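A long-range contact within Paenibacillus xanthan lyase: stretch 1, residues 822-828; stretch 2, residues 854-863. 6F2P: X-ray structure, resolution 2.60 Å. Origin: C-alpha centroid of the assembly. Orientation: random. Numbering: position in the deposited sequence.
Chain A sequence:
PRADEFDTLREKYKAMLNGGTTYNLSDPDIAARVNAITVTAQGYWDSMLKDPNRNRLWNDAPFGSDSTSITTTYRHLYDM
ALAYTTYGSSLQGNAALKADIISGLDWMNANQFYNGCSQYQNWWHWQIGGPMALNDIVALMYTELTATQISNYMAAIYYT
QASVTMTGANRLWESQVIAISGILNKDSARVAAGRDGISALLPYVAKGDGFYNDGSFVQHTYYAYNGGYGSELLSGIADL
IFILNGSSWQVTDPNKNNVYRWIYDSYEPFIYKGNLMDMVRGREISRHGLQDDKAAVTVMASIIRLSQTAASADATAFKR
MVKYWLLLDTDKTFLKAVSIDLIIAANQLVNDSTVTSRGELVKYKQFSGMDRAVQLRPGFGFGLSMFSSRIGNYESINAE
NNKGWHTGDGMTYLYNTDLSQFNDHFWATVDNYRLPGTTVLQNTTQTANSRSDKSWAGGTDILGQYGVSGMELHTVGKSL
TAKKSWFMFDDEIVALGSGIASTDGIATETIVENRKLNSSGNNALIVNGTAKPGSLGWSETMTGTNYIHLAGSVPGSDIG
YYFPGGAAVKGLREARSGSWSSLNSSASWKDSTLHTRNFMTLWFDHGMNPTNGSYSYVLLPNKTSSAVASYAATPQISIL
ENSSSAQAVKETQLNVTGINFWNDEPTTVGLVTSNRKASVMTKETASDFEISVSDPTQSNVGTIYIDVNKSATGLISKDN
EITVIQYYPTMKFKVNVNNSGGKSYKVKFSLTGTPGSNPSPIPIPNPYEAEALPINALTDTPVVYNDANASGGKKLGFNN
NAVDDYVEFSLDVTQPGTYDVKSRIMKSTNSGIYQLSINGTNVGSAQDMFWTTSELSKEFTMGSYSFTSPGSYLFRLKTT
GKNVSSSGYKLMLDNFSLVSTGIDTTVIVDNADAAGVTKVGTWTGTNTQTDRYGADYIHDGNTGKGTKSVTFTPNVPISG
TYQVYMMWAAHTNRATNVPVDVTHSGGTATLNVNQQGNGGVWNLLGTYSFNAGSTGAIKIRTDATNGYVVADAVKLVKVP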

# COMPACT_ATOMS: atom_id res chain seq x y z
N LYS A 822 -34.97 -8.13 -6.60
CA LYS A 822 -35.87 -8.35 -5.47
C LYS A 822 -35.12 -8.30 -4.14
O LYS A 822 -33.93 -8.62 -4.05
CB LYS A 822 -36.58 -9.70 -5.62
CG LYS A 822 -37.37 -9.86 -6.90
CD LYS A 822 -38.23 -11.12 -6.91
CE LYS A 822 -39.27 -11.06 -8.03
NZ LYS A 822 -40.14 -12.27 -8.12
N SER A 823 -35.82 -7.91 -3.08
CA SER A 823 -35.24 -7.96 -1.75
C SER A 823 -36.22 -8.57 -0.77
O SER A 823 -37.42 -8.33 -0.87
CB SER A 823 -34.82 -6.56 -1.28
OG SER A 823 -35.94 -5.72 -1.13
N ARG A 824 -35.72 -9.38 0.15
CA ARG A 824 -36.56 -9.98 1.17
C ARG A 824 -36.43 -9.17 2.44
O ARG A 824 -35.34 -9.00 2.97
CB ARG A 824 -36.19 -11.45 1.42
CG ARG A 824 -37.13 -12.18 2.36
CD ARG A 824 -36.75 -13.66 2.49
NE ARG A 824 -37.90 -14.50 2.82
CZ ARG A 824 -38.11 -15.05 4.01
NH1 ARG A 824 -37.25 -14.86 5.00
NH2 ARG A 824 -39.18 -15.81 4.21
N ILE A 825 -37.56 -8.65 2.91
CA ILE A 825 -37.59 -7.75 4.05
C ILE A 825 -38.33 -8.40 5.22
O ILE A 825 -39.43 -8.92 5.06
CB ILE A 825 -38.32 -6.43 3.67
CG1 ILE A 825 -37.66 -5.76 2.46
CG2 ILE A 825 -38.43 -5.51 4.88
CD1 ILE A 825 -36.17 -5.55 2.59
N MET A 826 -37.71 -8.38 6.41
CA MET A 826 -38.38 -8.87 7.60
C MET A 826 -39.30 -7.79 8.18
O MET A 826 -39.00 -6.59 8.07
CB MET A 826 -37.36 -9.31 8.65
CG MET A 826 -36.37 -10.32 8.14
SD MET A 826 -37.16 -11.90 7.79
CE MET A 826 -37.03 -11.91 6.02
N LYS A 827 -40.41 -8.20 8.77
CA LYS A 827 -41.34 -7.25 9.37
C LYS A 827 -40.70 -6.58 10.58
O LYS A 827 -40.05 -7.24 11.40
CB LYS A 827 -42.65 -7.93 9.78
CG LYS A 827 -43.70 -6.98 10.36
CD LYS A 827 -44.95 -7.74 10.81
CE LYS A 827 -45.94 -6.83 11.53
NZ LYS A 827 -47.06 -7.64 12.09
N SER A 828 -40.89 -5.28 10.68
CA SER A 828 -40.37 -4.51 11.80
C SER A 828 -41.29 -3.32 11.99
O SER A 828 -41.70 -2.69 11.01
CB SER A 828 -38.94 -4.05 11.50
OG SER A 828 -38.45 -3.13 12.47
N SER A 854 -50.28 -9.83 9.09
CA SER A 854 -49.76 -10.97 9.84
C SER A 854 -48.34 -11.41 9.48
O SER A 854 -47.55 -11.74 10.37
CB SER A 854 -50.72 -12.16 9.72
OG SER A 854 -52.05 -11.72 9.46
N GLU A 855 -48.02 -11.42 8.18
CA GLU A 855 -46.79 -12.07 7.70
C GLU A 855 -45.48 -11.46 8.21
O GLU A 855 -45.33 -10.23 8.34
CB GLU A 855 -46.77 -12.19 6.17
CG GLU A 855 -46.71 -10.87 5.43
CD GLU A 855 -48.08 -10.31 5.14
OE1 GLU A 855 -48.83 -10.94 4.35
OE2 GLU A 855 -48.42 -9.25 5.69
N LEU A 856 -44.52 -12.34 8.47
CA LEU A 856 -43.24 -11.98 9.06
C LEU A 856 -42.24 -11.41 8.06
O LEU A 856 -41.24 -10.81 8.45
CB LEU A 856 -42.63 -13.20 9.74
CG LEU A 856 -43.44 -13.65 10.95
CD1 LEU A 856 -42.95 -15.01 11.41
CD2 LEU A 856 -43.31 -12.61 12.05
N SER A 857 -42.52 -11.62 6.78
CA SER A 857 -41.62 -11.17 5.73
C SER A 857 -42.36 -11.07 4.41
O SER A 857 -43.37 -11.74 4.21
CB SER A 857 -40.46 -12.15 5.59
OG SER A 857 -40.92 -13.45 5.28
N LYS A 858 -41.85 -10.24 3.50
CA LYS A 858 -42.40 -10.13 2.16
C LYS A 858 -41.27 -10.00 1.15
O LYS A 858 -40.18 -9.53 1.49
CB LYS A 858 -43.33 -8.92 2.04
CG LYS A 858 -44.58 -8.99 2.90
CD LYS A 858 -45.60 -7.96 2.45
CE LYS A 858 -45.07 -6.53 2.54
NZ LYS A 858 -46.09 -5.51 2.11
N GLU A 859 -41.53 -10.40 -0.08
CA GLU A 859 -40.55 -10.25 -1.15
C GLU A 859 -40.90 -9.03 -1.99
O GLU A 859 -41.88 -9.05 -2.73
CB GLU A 859 -40.53 -11.49 -2.04
CG GLU A 859 -39.28 -11.60 -2.85
CD GLU A 859 -38.11 -12.10 -2.03
OE1 GLU A 859 -38.36 -12.81 -1.02
OE2 GLU A 859 -36.96 -11.80 -2.39
N PHE A 860 -40.10 -7.98 -1.88
CA PHE A 860 -40.33 -6.77 -2.65
C PHE A 860 -39.64 -6.84 -3.99
O PHE A 860 -38.46 -7.19 -4.07
CB PHE A 860 -39.84 -5.53 -1.88
CG PHE A 860 -40.69 -5.17 -0.70
CD1 PHE A 860 -40.57 -5.88 0.49
CD2 PHE A 860 -41.61 -4.14 -0.78
CE1 PHE A 860 -41.36 -5.56 1.59
CE2 PHE A 860 -42.40 -3.81 0.31
CZ PHE A 860 -42.28 -4.52 1.50
N THR A 861 -40.37 -6.52 -5.05
CA THR A 861 -39.77 -6.38 -6.37
C THR A 861 -39.41 -4.91 -6.58
O THR A 861 -40.30 -4.07 -6.76
CB THR A 861 -40.72 -6.83 -7.48
OG1 THR A 861 -41.19 -8.15 -7.19
CG2 THR A 861 -40.01 -6.85 -8.82
N MET A 862 -38.12 -4.60 -6.53
CA MET A 862 -37.68 -3.22 -6.62
C MET A 862 -37.78 -2.73 -8.05
O MET A 862 -38.22 -1.60 -8.30
CB MET A 862 -36.23 -3.09 -6.13
CG MET A 862 -35.92 -3.80 -4.83
SD MET A 862 -36.89 -3.17 -3.45
CE MET A 862 -36.37 -1.46 -3.42
N GLY A 863 -37.38 -3.57 -8.99
CA GLY A 863 -37.41 -3.19 -10.38
C GLY A 863 -36.34 -3.89 -11.19
O GLY A 863 -35.61 -4.73 -10.68
O HOH W 1 -41.00 -13.68 2.17
O HOH W 2 -39.93 -10.22 11.26

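What holds the two strands together? They run antiparallel, and the backbone supplies the hydrogen bonds. S823 and F860 form a reciprocal pair, S823 N to F860 O and F860 N to S823 O, both 2.9 Å. Two residues on, I825 and K858 repeat the pattern: I825 N reaches K858 O at 3.1 Å, almost straight, and K858 N reaches I825 O at 3.2 Å. Beyond the end of the strand, K827 N still donates to L856 O at 2.8 Å, so backbone hydrogen bonding continues one step past the strand pairing.

What happens at the pairs between these bonds? K822 with T861, R824 with E859 and M826 with S857 are the non-hydrogen-bonded pairs, where the chains draw closer, with CA atoms 4.4 to 4.6 Å apart. Here CA-H groups face carbonyl oxygens: K822 CA lies 3.2 Å from F860 O, and S857 CA lies 3.2 Å from I825 O.

How do the side chains pack on the two faces of the sheet? On the face shared by S823, I825, K858 and F860, I825 CG1 packs 3.5 Å from F860 CD1, joining two buried side chains diagonally across the strands. Nearby, S823 OG lies 3.6 Å from M862 SD, a van der Waals contact of a hydroxyl with a thioether sulfur. On the other face, M826 curls back, its chi1 and chi2 both m, and brings CE within 3.5 Å of S857 CB.

How do the polar side chains meet? The extended R824 side chain carries its guanidinium past S857, whose OG sits over one face of the group, 3.1 Å from R824 NH2; the angle is too poor for a hydrogen bond. Water 1 also links the two residues, through a weak bond from R824 NE (3.3 Å) and another with S857 OG (3.1 Å). E859 OE1 lies near the guanidinium plane, but at 4.2 Å from R824 NE it is beyond salt-bridge range.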